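Long-range contacts in hypothetical protein aq_1447 (Aquifex aeolicus, PDB 1YVU), which uses short single-stranded DNA guides to recognise complementary RNA and cuts the target strand with the help of divalent metal ions: residues Ile501-Ile506 against Ala515-Lys520; Arg530-Ser535 against Pro695-Gly700. One frame throughout, in Å; residues are numbered along the deposited sequence.

How the contacts relate
Both contacts lie in the PIWI domain, which has an RNase H fold, and they lie on four strands that are neighbours across the sheet, each antiparallel to the next: 497-505, 515-522, 528-536 and 697-700. Contact 1 closes first along the chain, as a hairpin between sequence neighbours; contact 2 then brings back a strand from 160 residues later. Their centres are about 10 Å apart. Between them, strand 515-522 pairs with strand 528-536, where Thr519 O probably accepts from Tyr532 N and Thr534 O from Ala517 N. Contact 1 carries Asp502 and the calcium ion; contact 2 adds the outermost strand on that flank, with the Leu533 side chain about 12 Å from the metal.

Contact 1: Ile501-Ile506 against Ala515-Lys520; sequences IDISRI and AVAFTK. With CA (calcium ion), chain B.
Asp502 and Phe518, tied together through the backbone, each carry a flat group. The Asp502 carboxylate has the calcium ion in front of both its oxygens, with OD2, the ligand atom, 2.9 Å from the metal. Its OD1 accepts from Ser504 OG at 2.8 Å, met on the syn side and 25° out of the carboxylate plane. The Phe518 ring meets Trp705 edge-to-face. Asp502 CG lies anti to the backbone N and beside the carbonyl carbon (chi1 -171°), on the side of the strand that Ser504, two residues on, also faces. Ser504 OG also hydrogen-bonds Thr686, which probably helps to fix the carboxylate's rotation. An alanine in place of Asp502 would probably leave the calcium ion with only Asp683 of its two protein ligands and Ser504 OG without one of its partners.

The backbones run antiparallel, joined by near-straight bonds: Phe518 N to Asp502 O, and Ser504 and Val516 bonded reciprocally, each N to the other's O at 3.1 Å. On the face of Ile503 and Arg505, the partners are small alanines: Ile503 CG1 lies 4.2 Å from Ala517 CB, and Arg505 CG 3.9 Å from Ala515 CB. Ile501 and Thr519 point the same way side by side, Ile501 CG2 being 3.8 Å from Thr519 OG1.

This is the hairpin of the RNase H fold whose first strand bears an active-site aspartate, a role for Asp502 assigned by similarity, with Asp571 nearby. Helix 542-557 packs on Ile501, Thr519 and Ala515, and helix 576-589 on Ile501 and Ile503. Helix 682-690, which brings Asp683, packs on Asp502, Ser504 and Phe518, while strand 528-536 continues the pairing beyond strand 515-522.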
loop_
_atom_site.group_PDB
_atom_site.type_symbol
_atom_site.label_atom_id
_atom_site.label_comp_id
_atom_site.label_asym_id
_atom_site.label_seq_id
_atom_site.Cartn_x
_atom_site.Cartn_y
_atom_site.Cartn_z
ATOM N N ILE A 501 -10.864 -9.038 1.683
ATOM C CA ILE A 501 -9.738 -9.859 2.131
ATOM C C ILE A 501 -8.341 -9.237 1.924
ATOM O O ILE A 501 -8.179 -8.338 1.096
ATOM C CB ILE A 501 -9.693 -11.279 1.375
ATOM C CG1 ILE A 501 -11.098 -11.874 1.175
ATOM C CG2 ILE A 501 -8.817 -12.315 2.158
ATOM C CD1 ILE A 501 -11.162 -13.340 0.732
ATOM N N ASP A 502 -7.415 -9.609 2.817
ATOM C CA ASP A 502 -5.984 -9.317 2.702
ATOM C C ASP A 502 -5.419 -10.583 3.287
ATOM O O ASP A 502 -5.993 -11.198 4.201
ATOM C CB ASP A 502 -5.389 -8.134 3.488
ATOM C CG ASP A 502 -3.872 -7.831 3.068
ATOM O OD1 ASP A 502 -2.944 -8.606 3.391
ATOM O OD2 ASP A 502 -3.584 -6.829 2.372
ATOM N N ILE A 503 -4.359 -11.037 2.636
ATOM C CA ILE A 503 -3.620 -12.208 3.029
ATOM C C ILE A 503 -2.196 -11.681 2.998
ATOM O O ILE A 503 -1.777 -11.056 2.009
ATOM C CB ILE A 503 -3.815 -13.366 2.023
ATOM C CG1 ILE A 503 -5.295 -13.801 1.994
ATOM C CG2 ILE A 503 -2.901 -14.528 2.402
ATOM C CD1 ILE A 503 -5.680 -14.944 1.032
ATOM N N SER A 504 -1.527 -11.791 4.143
ATOM C CA SER A 504 -0.138 -11.356 4.289
ATOM C C SER A 504 0.675 -12.536 4.777
ATOM O O SER A 504 0.332 -13.186 5.761
ATOM C CB SER A 504 -0.006 -10.148 5.223
ATOM O OG SER A 504 -0.474 -8.969 4.571
ATOM N N ARG A 505 1.769 -12.793 4.077
ATOM C CA ARG A 505 2.648 -13.921 4.366
ATOM C C ARG A 505 4.051 -13.567 4.854
ATOM O O ARG A 505 4.521 -12.441 4.674
ATOM C CB ARG A 505 2.792 -14.774 3.086
ATOM C CG ARG A 505 1.478 -15.257 2.450
ATOM C CD ARG A 505 1.515 -15.139 0.937
ATOM N NE ARG A 505 0.232 -15.477 0.323
ATOM C CZ ARG A 505 -0.000 -16.586 -0.378
ATOM N NH1 ARG A 505 0.968 -17.489 -0.568
ATOM N NH2 ARG A 505 -1.211 -16.786 -0.892
ATOM N N ILE A 506 4.693 -14.512 5.529
ATOM C CA ILE A 506 6.064 -14.271 5.925
ATOM C C ILE A 506 6.949 -15.114 5.007
ATOM O O ILE A 506 6.750 -16.325 4.829
ATOM C CB ILE A 506 6.345 -14.412 7.455
ATOM C CG1 ILE A 506 5.956 -13.090 8.142
ATOM C CG2 ILE A 506 7.842 -14.628 7.730
ATOM C CD1 ILE A 506 6.136 -13.042 9.641
ATOM N N ALA A 515 1.406 -17.395 7.408
ATOM C CA ALA A 515 0.390 -16.609 6.693
ATOM C C ALA A 515 -0.837 -16.368 7.558
ATOM O O ALA A 515 -1.258 -17.233 8.317
ATOM C CB ALA A 515 -0.045 -17.315 5.404
ATOM N N VAL A 516 -1.398 -15.175 7.428
ATOM C CA VAL A 516 -2.593 -14.764 8.150
ATOM C C VAL A 516 -3.580 -14.204 7.114
ATOM O O VAL A 516 -3.186 -13.407 6.240
ATOM C CB VAL A 516 -2.271 -13.641 9.207
ATOM C CG1 VAL A 516 -3.543 -13.170 9.895
ATOM C CG2 VAL A 516 -1.277 -14.139 10.267
ATOM N N ALA A 517 -4.852 -14.607 7.238
ATOM C CA ALA A 517 -5.939 -14.141 6.362
ATOM C C ALA A 517 -6.986 -13.421 7.177
ATOM O O ALA A 517 -7.453 -13.949 8.199
ATOM C CB ALA A 517 -6.610 -15.309 5.635
ATOM N N PHE A 518 -7.357 -12.222 6.734
ATOM C CA PHE A 518 -8.407 -11.480 7.413
ATOM C C PHE A 518 -9.574 -11.102 6.491
ATOM O O PHE A 518 -9.509 -10.122 5.728
ATOM C CB PHE A 518 -7.857 -10.259 8.158
ATOM C CG PHE A 518 -8.882 -9.551 9.042
ATOM C CD1 PHE A 518 -9.767 -10.284 9.870
ATOM C CD2 PHE A 518 -8.964 -8.144 9.050
ATOM C CE1 PHE A 518 -10.709 -9.654 10.685
ATOM C CE2 PHE A 518 -9.912 -7.493 9.875
ATOM C CZ PHE A 518 -10.788 -8.272 10.695
ATOM N N THR A 519 -10.677 -11.825 6.685
ATOM C CA THR A 519 -11.918 -11.656 5.920
ATOM C C THR A 519 -12.985 -10.897 6.709
ATOM O O THR A 519 -13.095 -11.028 7.944
ATOM C CB THR A 519 -12.435 -13.036 5.422
ATOM O OG1 THR A 519 -11.396 -13.655 4.642
ATOM C CG2 THR A 519 -13.695 -12.909 4.557
ATOM N N LYS A 520 -13.703 -10.042 5.976
ATOM C CA LYS A 520 -14.773 -9.205 6.508
ATOM C C LYS A 520 -15.978 -9.317 5.586
ATOM O O LYS A 520 -15.962 -8.852 4.442
ATOM C CB LYS A 520 -14.309 -7.754 6.560
ATOM C CG LYS A 520 -13.927 -7.260 7.901
ATOM C CD LYS A 520 -13.484 -5.824 7.832
ATOM C CE LYS A 520 -12.020 -5.697 7.422
ATOM N NZ LYS A 520 -11.230 -4.723 8.289
HETATM CA CA CA B . -0.871 -7.464 1.683
#

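Contact 2: Arg530-Ser535 against Pro695-Gly700; sequences RYYLTS and PIKKEG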
loop_
_atom_site.group_PDB
_atom_site.type_symbol
_atom_site.label_atom_id
_atom_site.label_comp_id
_atom_site.label_asym_id
_atom_site.label_seq_id
_atom_site.Cartn_x
_atom_site.Cartn_y
_atom_site.Cartn_z
ATOM N N ARG A 530 -19.900 -10.849 9.639
ATOM C CA ARG A 530 -18.877 -11.570 10.411
ATOM C C ARG A 530 -17.520 -11.303 9.852
ATOM O O ARG A 530 -17.407 -11.012 8.671
ATOM C CB ARG A 530 -18.989 -13.101 10.305
ATOM C CG ARG A 530 -20.079 -13.841 11.039
ATOM C CD ARG A 530 -20.154 -13.667 12.533
ATOM N NE ARG A 530 -21.550 -13.855 12.926
ATOM C CZ ARG A 530 -21.978 -14.717 13.843
ATOM N NH1 ARG A 530 -21.116 -15.487 14.514
ATOM N NH2 ARG A 530 -23.287 -14.872 14.030
ATOM N N TYR A 531 -16.490 -11.437 10.691
ATOM C CA TYR A 531 -15.096 -11.336 10.247
ATOM C C TYR A 531 -14.466 -12.681 10.536
ATOM O O TYR A 531 -14.968 -13.438 11.377
ATOM C CB TYR A 531 -14.267 -10.203 10.910
ATOM C CG TYR A 531 -14.030 -10.225 12.425
ATOM C CD1 TYR A 531 -13.124 -11.135 13.043
ATOM C CD2 TYR A 531 -14.679 -9.295 13.251
ATOM C CE1 TYR A 531 -12.883 -11.112 14.459
ATOM C CE2 TYR A 531 -14.442 -9.258 14.660
ATOM C CZ TYR A 531 -13.550 -10.164 15.257
ATOM O OH TYR A 531 -13.338 -10.075 16.617
ATOM N N TYR A 532 -13.341 -12.954 9.893
ATOM C CA TYR A 532 -12.636 -14.201 10.132
ATOM C C TYR A 532 -11.141 -13.979 9.993
ATOM O O TYR A 532 -10.613 -13.642 8.924
ATOM C CB TYR A 532 -13.147 -15.332 9.232
ATOM C CG TYR A 532 -12.712 -16.724 9.643
ATOM C CD1 TYR A 532 -13.088 -17.288 10.899
ATOM C CD2 TYR A 532 -11.920 -17.500 8.774
ATOM C CE1 TYR A 532 -12.667 -18.612 11.270
ATOM C CE2 TYR A 532 -11.499 -18.811 9.134
ATOM C CZ TYR A 532 -11.867 -19.358 10.373
ATOM O OH TYR A 532 -11.388 -20.618 10.688
ATOM N N LEU A 533 -10.476 -14.157 11.120
ATOM C CA LEU A 533 -9.052 -13.972 11.210
ATOM C C LEU A 533 -8.402 -15.303 11.558
ATOM O O LEU A 533 -8.685 -15.857 12.614
ATOM C CB LEU A 533 -8.800 -12.917 12.276
ATOM C CG LEU A 533 -7.414 -12.396 12.618
ATOM C CD1 LEU A 533 -6.655 -11.977 11.380
ATOM C CD2 LEU A 533 -7.567 -11.214 13.574
ATOM N N THR A 534 -7.583 -15.837 10.648
ATOM C CA THR A 534 -6.914 -17.110 10.875
ATOM C C THR A 534 -5.481 -17.023 10.440
ATOM O O THR A 534 -5.169 -16.394 9.424
ATOM C CB THR A 534 -7.480 -18.244 9.997
ATOM O OG1 THR A 534 -8.880 -18.083 9.841
ATOM C CG2 THR A 534 -7.223 -19.628 10.604
ATOM N N SER A 535 -4.628 -17.710 11.202
ATOM C CA SER A 535 -3.210 -17.841 10.885
ATOM C C SER A 535 -3.180 -19.219 10.231
ATOM O O SER A 535 -3.902 -20.125 10.648
ATOM C CB SER A 535 -2.360 -17.845 12.148
ATOM O OG SER A 535 -1.020 -17.439 11.893
ATOM N N PRO A 695 -0.889 -18.999 16.883
ATOM C CA PRO A 695 -1.768 -18.870 15.725
ATOM C C PRO A 695 -3.166 -18.521 16.179
ATOM O O PRO A 695 -3.551 -18.820 17.308
ATOM C CB PRO A 695 -1.756 -20.280 15.138
ATOM C CG PRO A 695 -0.526 -20.870 15.653
ATOM C CD PRO A 695 -0.520 -20.400 17.061
ATOM N N ILE A 696 -3.910 -17.859 15.299
ATOM C CA ILE A 696 -5.288 -17.485 15.582
ATOM C C ILE A 696 -6.211 -18.224 14.651
ATOM O O ILE A 696 -5.810 -18.755 13.611
ATOM C CB ILE A 696 -5.615 -15.952 15.407
ATOM C CG1 ILE A 696 -4.370 -15.110 15.103
ATOM C CG2 ILE A 696 -6.342 -15.443 16.626
ATOM C CD1 ILE A 696 -4.133 -14.894 13.660
ATOM N N LYS A 697 -7.460 -18.245 15.082
ATOM C CA LYS A 697 -8.594 -18.820 14.393
ATOM C C LYS A 697 -9.687 -18.134 15.208
ATOM O O LYS A 697 -9.975 -18.562 16.329
ATOM C CB LYS A 697 -8.660 -20.351 14.537
ATOM C CG LYS A 697 -9.776 -20.991 13.698
ATOM C CD LYS A 697 -10.365 -22.229 14.391
ATOM C CE LYS A 697 -11.721 -22.656 13.816
ATOM N NZ LYS A 697 -12.864 -21.763 14.190
ATOM N N LYS A 698 -10.130 -16.969 14.724
ATOM C CA LYS A 698 -11.185 -16.199 15.372
ATOM C C LYS A 698 -12.195 -15.670 14.384
ATOM O O LYS A 698 -11.878 -15.278 13.266
ATOM C CB LYS A 698 -10.653 -15.024 16.200
ATOM C CG LYS A 698 -11.571 -14.669 17.384
ATOM C CD LYS A 698 -11.389 -13.232 17.870
ATOM C CE LYS A 698 -11.904 -13.036 19.316
ATOM N NZ LYS A 698 -11.505 -11.719 19.946
ATOM N N GLU A 699 -13.411 -15.582 14.885
ATOM C CA GLU A 699 -14.556 -15.112 14.157
ATOM C C GLU A 699 -15.265 -14.126 15.096
ATOM O O GLU A 699 -15.266 -14.301 16.313
ATOM C CB GLU A 699 -15.452 -16.323 13.862
ATOM C CG GLU A 699 -16.572 -16.074 12.875
ATOM C CD GLU A 699 -17.637 -17.136 12.921
ATOM O OE1 GLU A 699 -17.322 -18.328 12.738
ATOM O OE2 GLU A 699 -18.806 -16.762 13.124
ATOM N N GLY A 700 -15.841 -13.078 14.536
ATOM C CA GLY A 700 -16.540 -12.110 15.358
ATOM C C GLY A 700 -17.520 -11.346 14.520
ATOM O O GLY A 700 -17.692 -11.641 13.353
#
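Tyr531 takes the crowded position, CG between the backbone N and the carbonyl carbon (chi1 62°), and its ring lies against Gly700. Gly700 N sits over the ring centre, and Gly700 CA makes a CH-pi contact 3.7 Å from the ring centroid. Tyr532, next along the strand, faces the other side; its CG lies anti to the backbone N. Glu699 CB lies at the edge of the Tyr532 ring, 3.9 Å from Tyr532 CD1. Tyr532 OH reaches Lys697 CG at 3.4 Å. Antiparallel bonding is reciprocal at Leu533 and Lys698, both N-to-O distances being 2.8 Å, and again at Tyr531 and Gly700; Ser535 N adds a bond to Ile696 O. Beside Leu533, on the side facing helix 682-690, Ile696 CD1 lies 4.3 Å from Leu533 CG.

Arg530 NH1 and Glu699 OE2 form a salt bridge at 3.0 Å, though its hydrogen bond is weak, with an angle of 130° at the hydrogen and the two flat groups turned 51° apart. The weak angle suggests that this salt bridge adds little directional bonding to the backbone ladder and the tyrosine–glycine packing that attach edge strand 697-700.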